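Local structure of 7,8-dihydro-6-hydroxymethylpterin pyrophosphokinase-dihydropteroate synthase (Plasmodium falciparum, 6JWS) at residues 24-27 against 28-31; 320-323 against 324-327; 356-359 against 360-364; 366-369 against 370-374. The protein probably catalyses two successive folate-biosynthesis steps, ATP-dependent pyrophosphorylation of 6-hydroxymethyl-7,8-dihydropterin and then condensation of that product with 4-aminobenzoate to give 7,8-dihydropteroate. The protein carries 1 engineered substitution. One frame throughout, in Å; residues are numbered along the deposited sequence.

Overall arrangement
The four interactions come in series along the chain. Interaction 1 joins strand 16-24 to helix 30-44, and interaction 2 is the ATP-contacting loop before helix 327-336. Interaction 3 is the end of helix 349-364, and interaction 4 leads from that helix into strand 372-377. Strands 16-24 and 372-377 share one six-stranded antiparallel sheet, although interactions 1 and 4 do not touch and their centres are about 19 Å apart. Interactions 2, 3 and 4 form a touching group: Tyr327 packs on Tyr356, Val357, Ile368 and Asn372, and the centres of interactions 3 and 4 are about 12 Å apart. The nucleotide loop is thus in direct contact with the segments running back into the sheet.

Interaction 1 (24-27 against 28-31); sequences TNDR and RNAV
Asp26 reaches across a tight turn to Asn29 and to the backbone of Arg28. Its CB is still short of the other segment; with CG anti to the backbone N (chi1 -175°), the carboxylate swings toward the turn, and CG is the first atom to make contact, 3.8 Å from Asn29 CB. Beyond it the two oxygens part company. OD2 packs on the same methylene, at 3.4 Å from Asn29 CB, with the carboxylate and amide planes nearly perpendicular at 88°. OD1 takes a hydrogen bond from a water whose oxygen is 2.7 Å away, and that water accepts in turn from Arg28 N at 3.0 Å. The bridge explains how the acid serves a backbone N-H that it does not hold directly, OD1 and Arg28 N being 3.6 Å apart.

The turn itself is type I, running from Arg27 to Ala30. Its closing bond, Ala30 N to Arg27 O, is 3.1 Å long and nearly straight at 166°. Just upstream, Thr24 OG1 accepts from Asp26 N at 3.1 Å in an ST turn, which ties the backbone of Asp26 to the strand end; OG1 is also hydrogen-bonded to Ile206 O. Thr24 CG2 meanwhile lies 4.0 Å from Ala30 CA.

The whole connection takes the chain from strand 16-24 into helix 30-44, with Asn29 at the N-cap position. Tyr164 of strand 163-172 touches Thr24, Arg27 and Ala30, while Ile382 of strand 382-384 packs on Arg27, Ala30 and Val31.

Interaction 2 (320-323 against 324-327); sequences HVYT and THRY. With ATP (adenosine-5'-triphosphate), chain J.
Arg326 lays its guanidinium flat over one face of the Tyr322 ring. The planes are 10° apart and CZ lies 4.0 Å from the ring centroid, so the pair is both a stack and a cation-pi contact. NH1 is shifted toward the base of the tyrosine, 3.5 Å from Tyr322 CB, whereas NH2 hangs over the ring centre. His325 runs alongside Tyr322, its ring turned steeply against the phenol.

The turn beneath brings the two side chains together. Tyr322 O is gripped twice: by Arg326 N at 3.0 Å, nearly straight at 169°, and by His325 N at 2.8 Å. Before it, a type I turn from His320 to Thr323 is reinforced by Thr323 OG1, which donates to His320 O at 2.7 Å. Tyr322 N donates to His320 ND1 at 3.0 Å, holding the imidazole in rotation, and Asn143 is hydrogen-bonded to Tyr322 OH.

Outward lies the nucleotide, between whose adenine and gamma-phosphate the His320 ring is placed. His320 NE2 meets ATP O1G edge-on, 3.0 Å away, and Asp210, a magnesium ligand, touches the same histidine. Because ND1 is spent on the backbone, NE2 is the ring nitrogen turned to the phosphate. The guanidinium turns its edge toward O1G without touching it, consistent with a favourable electrostatic influence on the phosphate; Arg326 contacts ATP in other structures of this protein.

Interaction 3 (356-359 against 360-364); sequences YVSR and MKEQY
Ser358 O accepts from Glu362 N at 2.8 Å, with an N-H...O angle of 162°, in the regular i to i+4 pattern of an alpha-helix. The same pattern repeats at Met360 N to Tyr356 O, Lys361 N to Val357 O and Gln363 N to Arg359 O, so these residues form the last turns of helix 349-364. Glu362 folds back along its own carbonyl partner: its CG lies 3.3 Å from Ser358 O. The acid and Arg359 are no salt bridge, since Arg359 NE and Glu362 OE1 are 6.4 Å apart. Arg359 instead runs beside Gln363, touching Gln363 OE1 with its CG at 3.7 Å.

On another flank Tyr356 and Met360, one turn apart, point the same way and form a Met-aromatic contact. Met360 SD is 5.3 Å from the ring centroid and 54° off the ring normal, hence neither squarely above nor level with the ring. Tyr327 meets the same ring from helix 327-336, and Leu330 adds to that packing. Chi1 of -74° sets Met360 CG opposite its own carbonyl carbon, and this places Met360 CG 3.8 Å from Tyr356 CE1; the chain bends only beyond that atom.

Interaction 4 (366-369 against 370-374); sequences INIK and ENNKR
Two asparagine torsions shape the Ile368-Asn372 and Asn367-Glu370 contacts. In Asn372 a chi1 of -67° sets CG opposite the carbonyl carbon and turns the amide back over the preceding turn, where ND2 donates to Ile368 O. That bond is nearly straight (171°), lies in the carbonyl plane and falls within the plane of the amide; its length of 2.5 Å is shorter than expected, so little should be read into its strength. Ile368 CD1 packs beside the same nitrogen, 3.6 Å from Asn372 ND2. The other end of this amide, OD1, takes weak hydrogen bonds from Thr57 and Val58, so both ends of a buried group have partners.

In Asn367 the side chain extends away from its own backbone N (chi1 178°), to where OD1 accepts a hydrogen bond from Lys369 N at 3.2 Å. On the far side of the amide, Asn367 ND2 comes within 3.3 Å of Glu370 OE1, the two flat groups steeply inclined. Glu370 N closes a type I turn on Asn367 O, also at 3.2 Å, and Glu370 CB presses on that oxygen. Asn372 N closes a second one on Lys369 O at 3.0 Å.

Tyr327 packs against Ile368, Lys369 and Asn372 from helix 327-336. The arrangement is an Asx turn at Asn367 set on two overlapping type I turns, 367-370 and 369-372, a compact route from helix 349-364 into strand 372-377, which pairs between strands 46-57 and 382-384 in the antiparallel sheet.

Interaction 1 (24-27 against 28-31)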
loop_
_atom_site.group_PDB
_atom_site.type_symbol
_atom_site.label_atom_id
_atom_site.label_comp_id
_atom_site.label_asym_id
_atom_site.label_seq_id
_atom_site.Cartn_x
_atom_site.Cartn_y
_atom_site.Cartn_z
ATOM N N THR B 24 -30.946 11.493 14.941
ATOM C CA THR B 24 -31.930 10.455 14.699
ATOM C C THR B 24 -31.279 9.101 14.940
ATOM O O THR B 24 -30.062 8.991 14.854
ATOM C CB THR B 24 -32.539 10.543 13.295
ATOM O OG1 THR B 24 -33.399 9.406 13.203
ATOM C CG2 THR B 24 -31.522 10.475 12.178
ATOM N N ASN B 25 -32.099 8.081 15.219
ATOM C CA ASN B 25 -31.631 6.722 15.450
ATOM C C ASN B 25 -31.875 5.862 14.213
ATOM O O ASN B 25 -31.407 4.730 14.139
ATOM C CB ASN B 25 -32.322 6.085 16.658
ATOM C CG ASN B 25 -32.073 6.851 17.940
ATOM O OD1 ASN B 25 -32.998 7.422 18.517
ATOM N ND2 ASN B 25 -30.826 6.884 18.382
ATOM N N ASP B 26 -32.610 6.410 13.246
ATOM C CA ASP B 26 -33.031 5.682 12.060
ATOM C C ASP B 26 -31.937 5.770 10.993
ATOM O O ASP B 26 -31.738 6.820 10.389
ATOM C CB ASP B 26 -34.395 6.205 11.590
ATOM C CG ASP B 26 -35.009 5.444 10.431
ATOM O OD1 ASP B 26 -34.393 4.458 9.978
ATOM O OD2 ASP B 26 -36.100 5.851 9.984
ATOM N N ARG B 27 -31.254 4.645 10.746
ATOM C CA ARG B 27 -30.100 4.592 9.860
ATOM C C ARG B 27 -30.512 4.710 8.389
ATOM O O ARG B 27 -29.968 5.550 7.667
ATOM C CB ARG B 27 -29.259 3.344 10.154
ATOM C CG ARG B 27 -28.258 2.990 9.062
ATOM C CD ARG B 27 -27.351 1.818 9.395
ATOM N NE ARG B 27 -26.882 1.097 8.218
ATOM C CZ ARG B 27 -26.167 1.614 7.215
ATOM N NH1 ARG B 27 -25.837 2.896 7.203
ATOM N NH2 ARG B 27 -25.796 0.842 6.209
ATOM N N ARG B 28 -31.461 3.865 7.947
ATOM C CA ARG B 28 -31.858 3.795 6.545
ATOM C C ARG B 28 -32.297 5.178 6.082
ATOM O O ARG B 28 -32.007 5.557 4.952
ATOM C CB ARG B 28 -32.951 2.738 6.299
ATOM C CG ARG B 28 -33.374 2.517 4.839
ATOM C CD ARG B 28 -34.674 1.726 4.629
ATOM N NE ARG B 28 -35.915 2.288 5.185
ATOM C CZ ARG B 28 -36.989 2.686 4.493
ATOM N NH1 ARG B 28 -38.042 3.174 5.130
ATOM N NH2 ARG B 28 -37.015 2.593 3.175
ATOM N N ASN B 29 -32.957 5.925 6.981
ATOM C CA ASN B 29 -33.569 7.196 6.625
ATOM C C ASN B 29 -32.820 8.382 7.222
ATOM O O ASN B 29 -33.328 9.503 7.197
ATOM C CB ASN B 29 -35.041 7.242 7.037
ATOM C CG ASN B 29 -35.885 6.278 6.235
ATOM O OD1 ASN B 29 -36.531 5.400 6.801
ATOM N ND2 ASN B 29 -35.857 6.415 4.918
ATOM N N ALA B 30 -31.600 8.154 7.720
ATOM C CA ALA B 30 -30.887 9.191 8.461
ATOM C C ALA B 30 -30.787 10.484 7.651
ATOM O O ALA B 30 -31.026 11.565 8.189
ATOM C CB ALA B 30 -29.539 8.683 8.908
ATOM N N VAL B 31 -30.468 10.361 6.354
ATOM C CA VAL B 31 -30.271 11.503 5.469
ATOM C C VAL B 31 -31.585 12.245 5.253
ATOM O O VAL B 31 -31.621 13.470 5.359
ATOM C CB VAL B 31 -29.633 11.103 4.123
ATOM C CG1 VAL B 31 -29.457 12.305 3.208
ATOM C CG2 VAL B 31 -28.303 10.398 4.332
HETATM O O HOH W 1 -32.677 2.451 10.252
#

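Interaction 2 (320-323 against 324-327)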
loop_
_atom_site.group_PDB
_atom_site.type_symbol
_atom_site.label_atom_id
_atom_site.label_comp_id
_atom_site.label_asym_id
_atom_site.label_seq_id
_atom_site.Cartn_x
_atom_site.Cartn_y
_atom_site.Cartn_z
ATOM N N HIS B 320 -26.715 23.762 26.153
ATOM C CA HIS B 320 -27.280 22.452 26.423
ATOM C C HIS B 320 -26.433 21.744 27.486
ATOM O O HIS B 320 -25.220 21.942 27.571
ATOM C CB HIS B 320 -27.448 21.673 25.117
ATOM C CG HIS B 320 -28.172 20.381 25.252
ATOM N ND1 HIS B 320 -27.537 19.217 25.645
ATOM C CD2 HIS B 320 -29.461 20.052 25.027
ATOM C CE1 HIS B 320 -28.407 18.222 25.650
ATOM N NE2 HIS B 320 -29.589 18.704 25.278
ATOM N N VAL B 321 -27.111 20.940 28.309
ATOM C CA VAL B 321 -26.517 20.243 29.445
ATOM C C VAL B 321 -25.347 19.390 28.952
ATOM O O VAL B 321 -24.342 19.243 29.641
ATOM C CB VAL B 321 -27.585 19.387 30.170
ATOM C CG1 VAL B 321 -26.992 18.402 31.161
ATOM C CG2 VAL B 321 -28.638 20.241 30.859
ATOM N N TYR B 322 -25.463 18.861 27.731
ATOM C CA TYR B 322 -24.567 17.795 27.318
ATOM C C TYR B 322 -23.407 18.292 26.455
ATOM O O TYR B 322 -22.556 17.500 26.076
ATOM C CB TYR B 322 -25.374 16.623 26.754
ATOM C CG TYR B 322 -25.946 15.723 27.825
ATOM C CD1 TYR B 322 -25.213 14.653 28.315
ATOM C CD2 TYR B 322 -27.206 15.950 28.367
ATOM C CE1 TYR B 322 -25.720 13.821 29.301
ATOM C CE2 TYR B 322 -27.725 15.135 29.367
ATOM C CZ TYR B 322 -26.977 14.063 29.831
ATOM O OH TYR B 322 -27.458 13.231 30.794
ATOM N N THR B 323 -23.327 19.607 26.226
ATOM C CA THR B 323 -22.421 20.196 25.246
ATOM C C THR B 323 -20.987 19.676 25.374
ATOM O O THR B 323 -20.323 19.434 24.373
ATOM C CB THR B 323 -22.475 21.723 25.308
ATOM O OG1 THR B 323 -23.858 22.061 25.212
ATOM C CG2 THR B 323 -21.709 22.389 24.186
ATOM N N THR B 324 -20.532 19.496 26.610
ATOM C CA THR B 324 -19.150 19.223 26.968
ATOM C C THR B 324 -19.002 17.752 27.349
ATOM O O THR B 324 -17.892 17.241 27.502
ATOM C CB THR B 324 -18.782 20.161 28.126
ATOM O OG1 THR B 324 -18.222 21.286 27.458
ATOM C CG2 THR B 324 -17.819 19.590 29.141
ATOM N N HIS B 325 -20.142 17.080 27.507
ATOM C CA HIS B 325 -20.157 15.748 28.087
ATOM C C HIS B 325 -20.220 14.693 26.980
ATOM O O HIS B 325 -19.615 13.634 27.102
ATOM C CB HIS B 325 -21.263 15.668 29.151
ATOM C CG HIS B 325 -21.121 14.516 30.090
ATOM N ND1 HIS B 325 -21.672 13.261 29.824
ATOM C CD2 HIS B 325 -20.504 14.416 31.290
ATOM C CE1 HIS B 325 -21.396 12.441 30.820
ATOM N NE2 HIS B 325 -20.677 13.128 31.734
ATOM N N ARG B 326 -20.958 14.985 25.903
ATOM C CA ARG B 326 -21.090 14.055 24.792
ATOM C C ARG B 326 -20.005 14.311 23.750
ATOM O O ARG B 326 -19.938 15.386 23.153
ATOM C CB ARG B 326 -22.452 14.215 24.113
ATOM C CG ARG B 326 -23.596 13.584 24.879
ATOM C CD ARG B 326 -24.706 13.113 23.974
ATOM N NE ARG B 326 -25.743 12.601 24.857
ATOM C CZ ARG B 326 -26.867 13.240 25.160
ATOM N NH1 ARG B 326 -27.128 14.427 24.637
ATOM N NH2 ARG B 326 -27.736 12.673 25.979
ATOM N N TYR B 327 -19.189 13.289 23.496
ATOM C CA TYR B 327 -18.210 13.334 22.422
ATOM C C TYR B 327 -18.868 13.740 21.099
ATOM O O TYR B 327 -18.344 14.602 20.394
ATOM C CB TYR B 327 -17.526 11.976 22.237
ATOM C CG TYR B 327 -16.553 11.962 21.084
ATOM C CD1 TYR B 327 -15.400 12.729 21.120
ATOM C CD2 TYR B 327 -16.798 11.212 19.947
ATOM C CE1 TYR B 327 -14.495 12.726 20.073
ATOM C CE2 TYR B 327 -15.899 11.198 18.892
ATOM C CZ TYR B 327 -14.746 11.957 18.951
ATOM O OH TYR B 327 -13.861 11.950 17.910
HETATM P PG ATP J . -32.131 16.932 26.134
HETATM O O1G ATP J . -30.964 16.030 25.779
HETATM O O2G ATP J . -31.883 17.748 27.392
HETATM O O3G ATP J . -32.555 17.794 24.962
HETATM P PB ATP J . -33.732 14.392 26.236
HETATM O O1B ATP J . -34.738 13.968 27.249
HETATM O O2B ATP J . -32.491 13.576 26.045
HETATM O O3B ATP J . -33.365 15.933 26.500
HETATM P PA ATP J . -35.549 15.514 24.231
HETATM O O1A ATP J . -34.848 16.496 23.343
HETATM O O2A ATP J . -36.690 14.735 23.661
HETATM O O3A ATP J . -34.463 14.493 24.819
HETATM O "O5'" ATP J . -36.032 16.250 25.574
HETATM C "C5'" ATP J . -35.697 17.652 25.747
HETATM C "C4'" ATP J . -36.036 18.078 27.151
HETATM O "O4'" ATP J . -34.928 18.821 27.726
HETATM C "C3'" ATP J . -37.257 18.997 27.270
HETATM O "O3'" ATP J . -37.943 18.692 28.478
HETATM C "C2'" ATP J . -36.620 20.389 27.216
HETATM O "O2'" ATP J . -37.330 21.404 27.887
HETATM C "C1'" ATP J . -35.311 20.161 27.960
HETATM N N9 ATP J . -34.241 21.060 27.524
HETATM C C8 ATP J . -33.462 21.837 28.341
HETATM N N7 ATP J . -32.579 22.544 27.675
HETATM C C5 ATP J . -32.774 22.183 26.348
HETATM C C6 ATP J . -32.129 22.575 25.159
HETATM N N6 ATP J . -31.134 23.453 25.129
HETATM N N1 ATP J . -32.571 22.029 23.997
HETATM C C2 ATP J . -33.582 21.149 24.041
HETATM N N3 ATP J . -34.256 20.707 25.103
HETATM C C4 ATP J . -33.800 21.271 26.240
#

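Interaction 3 (356-359 against 360-364)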
loop_
_atom_site.group_PDB
_atom_site.type_symbol
_atom_site.label_atom_id
_atom_site.label_comp_id
_atom_site.label_asym_id
_atom_site.label_seq_id
_atom_site.Cartn_x
_atom_site.Cartn_y
_atom_site.Cartn_z
ATOM N N TYR B 356 -10.739 15.360 25.057
ATOM C CA TYR B 356 -11.626 14.219 25.164
ATOM C C TYR B 356 -11.002 13.009 24.463
ATOM O O TYR B 356 -11.035 11.900 24.985
ATOM C CB TYR B 356 -12.989 14.589 24.579
ATOM C CG TYR B 356 -14.118 13.698 25.018
ATOM C CD1 TYR B 356 -14.222 12.392 24.565
ATOM C CD2 TYR B 356 -15.094 14.174 25.885
ATOM C CE1 TYR B 356 -15.246 11.565 24.997
ATOM C CE2 TYR B 356 -16.135 13.362 26.320
ATOM C CZ TYR B 356 -16.202 12.054 25.876
ATOM O OH TYR B 356 -17.244 11.271 26.279
ATOM N N VAL B 357 -10.449 13.240 23.261
ATOM C CA VAL B 357 -9.862 12.177 22.466
ATOM C C VAL B 357 -8.680 11.586 23.231
ATOM O O VAL B 357 -8.563 10.367 23.346
ATOM C CB VAL B 357 -9.426 12.660 21.062
ATOM C CG1 VAL B 357 -8.605 11.596 20.329
ATOM C CG2 VAL B 357 -10.613 13.102 20.216
ATOM N N SER B 358 -7.797 12.456 23.725
ATOM C CA SER B 358 -6.553 11.962 24.286
ATOM C C SER B 358 -6.778 11.335 25.666
ATOM O O SER B 358 -6.129 10.353 26.012
ATOM C CB SER B 358 -5.466 12.997 24.253
ATOM O OG SER B 358 -5.754 14.037 25.149
ATOM N N ARG B 359 -7.771 11.828 26.409
ATOM C CA ARG B 359 -8.120 11.193 27.667
ATOM C C ARG B 359 -8.797 9.839 27.453
ATOM O O ARG B 359 -8.588 8.936 28.253
ATOM C CB ARG B 359 -8.906 12.151 28.565
ATOM C CG ARG B 359 -8.002 12.926 29.508
ATOM C CD ARG B 359 -8.257 14.408 29.580
ATOM N NE ARG B 359 -9.632 14.705 29.925
ATOM C CZ ARG B 359 -10.033 15.836 30.509
ATOM N NH1 ARG B 359 -9.153 16.770 30.835
ATOM N NH2 ARG B 359 -11.316 16.026 30.764
ATOM N N MET B 360 -9.611 9.675 26.399
ATOM C CA MET B 360 -10.158 8.346 26.153
ATOM C C MET B 360 -9.021 7.363 25.858
ATOM O O MET B 360 -9.067 6.212 26.286
ATOM C CB MET B 360 -11.185 8.307 25.014
ATOM C CG MET B 360 -12.528 8.918 25.379
ATOM S SD MET B 360 -13.625 7.891 26.425
ATOM C CE MET B 360 -13.075 6.251 25.988
ATOM N N LYS B 361 -7.996 7.837 25.144
ATOM C CA LYS B 361 -6.814 7.042 24.867
ATOM C C LYS B 361 -6.079 6.695 26.166
ATOM O O LYS B 361 -5.883 5.519 26.451
ATOM C CB LYS B 361 -5.896 7.755 23.869
ATOM C CG LYS B 361 -4.733 6.924 23.347
ATOM C CD LYS B 361 -5.168 5.565 22.842
ATOM C CE LYS B 361 -4.088 4.847 22.057
ATOM N NZ LYS B 361 -4.491 3.460 21.730
ATOM N N GLU B 362 -5.681 7.716 26.935
ATOM C CA GLU B 362 -4.788 7.572 28.075
ATOM C C GLU B 362 -5.467 6.817 29.214
ATOM O O GLU B 362 -4.836 5.984 29.854
ATOM C CB GLU B 362 -4.322 8.938 28.584
ATOM C CG GLU B 362 -3.365 9.652 27.645
ATOM C CD GLU B 362 -3.336 11.174 27.723
ATOM O OE1 GLU B 362 -4.207 11.767 28.418
ATOM O OE2 GLU B 362 -2.443 11.776 27.074
ATOM N N GLN B 363 -6.753 7.100 29.448
ATOM C CA GLN B 363 -7.432 6.667 30.659
ATOM C C GLN B 363 -8.184 5.355 30.447
ATOM O O GLN B 363 -8.253 4.533 31.355
ATOM C CB GLN B 363 -8.315 7.785 31.222
ATOM C CG GLN B 363 -7.510 8.974 31.739
ATOM C CD GLN B 363 -8.301 9.960 32.569
ATOM O OE1 GLN B 363 -7.901 11.113 32.738
ATOM N NE2 GLN B 363 -9.435 9.527 33.094
ATOM N N TYR B 364 -8.760 5.151 29.260
ATOM C CA TYR B 364 -9.608 3.984 29.067
ATOM C C TYR B 364 -9.070 3.097 27.953
ATOM O O TYR B 364 -9.664 2.069 27.662
ATOM C CB TYR B 364 -11.043 4.383 28.736
ATOM C CG TYR B 364 -11.817 5.005 29.868
ATOM C CD1 TYR B 364 -12.510 4.222 30.784
ATOM C CD2 TYR B 364 -11.894 6.383 30.006
ATOM C CE1 TYR B 364 -13.245 4.794 31.812
ATOM C CE2 TYR B 364 -12.612 6.973 31.036
ATOM C CZ TYR B 364 -13.295 6.173 31.938
ATOM O OH TYR B 364 -14.015 6.749 32.943
#

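Interaction 4 (366-369 against 370-374)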
loop_
_atom_site.group_PDB
_atom_site.type_symbol
_atom_site.label_atom_id
_atom_site.label_comp_id
_atom_site.label_asym_id
_atom_site.label_seq_id
_atom_site.Cartn_x
_atom_site.Cartn_y
_atom_site.Cartn_z
ATOM N N ILE B 366 -9.143 3.644 24.767
ATOM C CA ILE B 366 -10.116 3.589 23.685
ATOM C C ILE B 366 -9.697 4.575 22.594
ATOM O O ILE B 366 -9.253 5.676 22.903
ATOM C CB ILE B 366 -11.536 3.841 24.233
ATOM C CG1 ILE B 366 -12.060 2.605 24.965
ATOM C CG2 ILE B 366 -12.504 4.307 23.150
ATOM C CD1 ILE B 366 -13.418 2.795 25.603
ATOM N N ASN B 367 -9.790 4.159 21.320
ATOM C CA ASN B 367 -9.734 5.120 20.225
ATOM C C ASN B 367 -11.173 5.491 19.871
ATOM O O ASN B 367 -11.895 4.678 19.287
ATOM C CB ASN B 367 -8.917 4.625 19.026
ATOM C CG ASN B 367 -8.896 5.598 17.853
ATOM O OD1 ASN B 367 -9.310 6.765 17.954
ATOM N ND2 ASN B 367 -8.370 5.142 16.727
ATOM N N ILE B 368 -11.582 6.692 20.306
ATOM C CA ILE B 368 -12.966 7.153 20.284
ATOM C C ILE B 368 -13.401 7.422 18.839
ATOM O O ILE B 368 -14.597 7.478 18.545
ATOM C CB ILE B 368 -13.151 8.382 21.215
ATOM C CG1 ILE B 368 -14.616 8.698 21.541
ATOM C CG2 ILE B 368 -12.431 9.609 20.675
ATOM C CD1 ILE B 368 -15.394 7.571 22.184
ATOM N N LYS B 369 -12.423 7.561 17.937
ATOM C CA LYS B 369 -12.688 7.797 16.525
ATOM C C LYS B 369 -13.236 6.531 15.869
ATOM O O LYS B 369 -14.094 6.623 14.995
ATOM C CB LYS B 369 -11.433 8.318 15.816
ATOM C CG LYS B 369 -10.966 9.705 16.249
ATOM C CD LYS B 369 -9.617 10.083 15.675
ATOM C CE LYS B 369 -9.557 11.484 15.100
ATOM N NZ LYS B 369 -9.744 12.520 16.140
ATOM N N GLU B 370 -12.776 5.366 16.341
ATOM C CA GLU B 370 -13.065 4.048 15.794
ATOM C C GLU B 370 -14.556 3.877 15.516
ATOM O O GLU B 370 -14.937 3.398 14.447
ATOM C CB GLU B 370 -12.634 2.974 16.790
ATOM C CG GLU B 370 -12.043 1.728 16.156
ATOM C CD GLU B 370 -10.525 1.652 16.242
ATOM O OE1 GLU B 370 -9.852 2.433 15.533
ATOM O OE2 GLU B 370 -10.017 0.824 17.031
ATOM N N ASN B 371 -15.397 4.251 16.487
ATOM C CA ASN B 371 -16.830 4.015 16.376
ATOM C C ASN B 371 -17.600 5.333 16.295
ATOM O O ASN B 371 -18.761 5.402 16.680
ATOM C CB ASN B 371 -17.359 3.171 17.538
ATOM C CG ASN B 371 -16.843 1.746 17.540
ATOM O OD1 ASN B 371 -16.569 1.166 16.488
ATOM N ND2 ASN B 371 -16.708 1.176 18.724
ATOM N N ASN B 372 -16.948 6.390 15.821
ATOM C CA ASN B 372 -17.636 7.655 15.619
ATOM C C ASN B 372 -17.259 8.153 14.227
ATOM O O ASN B 372 -16.260 8.847 14.069
ATOM C CB ASN B 372 -17.336 8.647 16.745
ATOM C CG ASN B 372 -17.918 8.202 18.069
ATOM O OD1 ASN B 372 -19.129 8.245 18.254
ATOM N ND2 ASN B 372 -17.073 7.751 18.986
ATOM N N LYS B 373 -18.039 7.729 13.229
ATOM C CA LYS B 373 -17.617 7.759 11.835
ATOM C C LYS B 373 -18.157 9.003 11.132
ATOM O O LYS B 373 -19.365 9.278 11.157
ATOM C CB LYS B 373 -18.111 6.509 11.112
ATOM C CG LYS B 373 -17.501 5.203 11.601
ATOM C CD LYS B 373 -17.803 4.055 10.658
ATOM C CE LYS B 373 -17.272 2.703 11.099
ATOM N NZ LYS B 373 -17.699 1.651 10.142
ATOM N N ARG B 374 -17.234 9.724 10.483
ATOM C CA ARG B 374 -17.565 10.820 9.582
ATOM C C ARG B 374 -18.290 10.285 8.340
ATOM O O ARG B 374 -17.864 9.312 7.708
ATOM C CB ARG B 374 -16.298 11.626 9.272
ATOM C CG ARG B 374 -16.531 12.861 8.402
ATOM C CD ARG B 374 -16.059 14.100 9.130
ATOM N NE ARG B 374 -14.640 14.226 9.047
ATOM C CZ ARG B 374 -13.848 14.705 9.981
ATOM N NH1 ARG B 374 -14.327 15.129 11.136
ATOM N NH2 ARG B 374 -12.549 14.731 9.746
#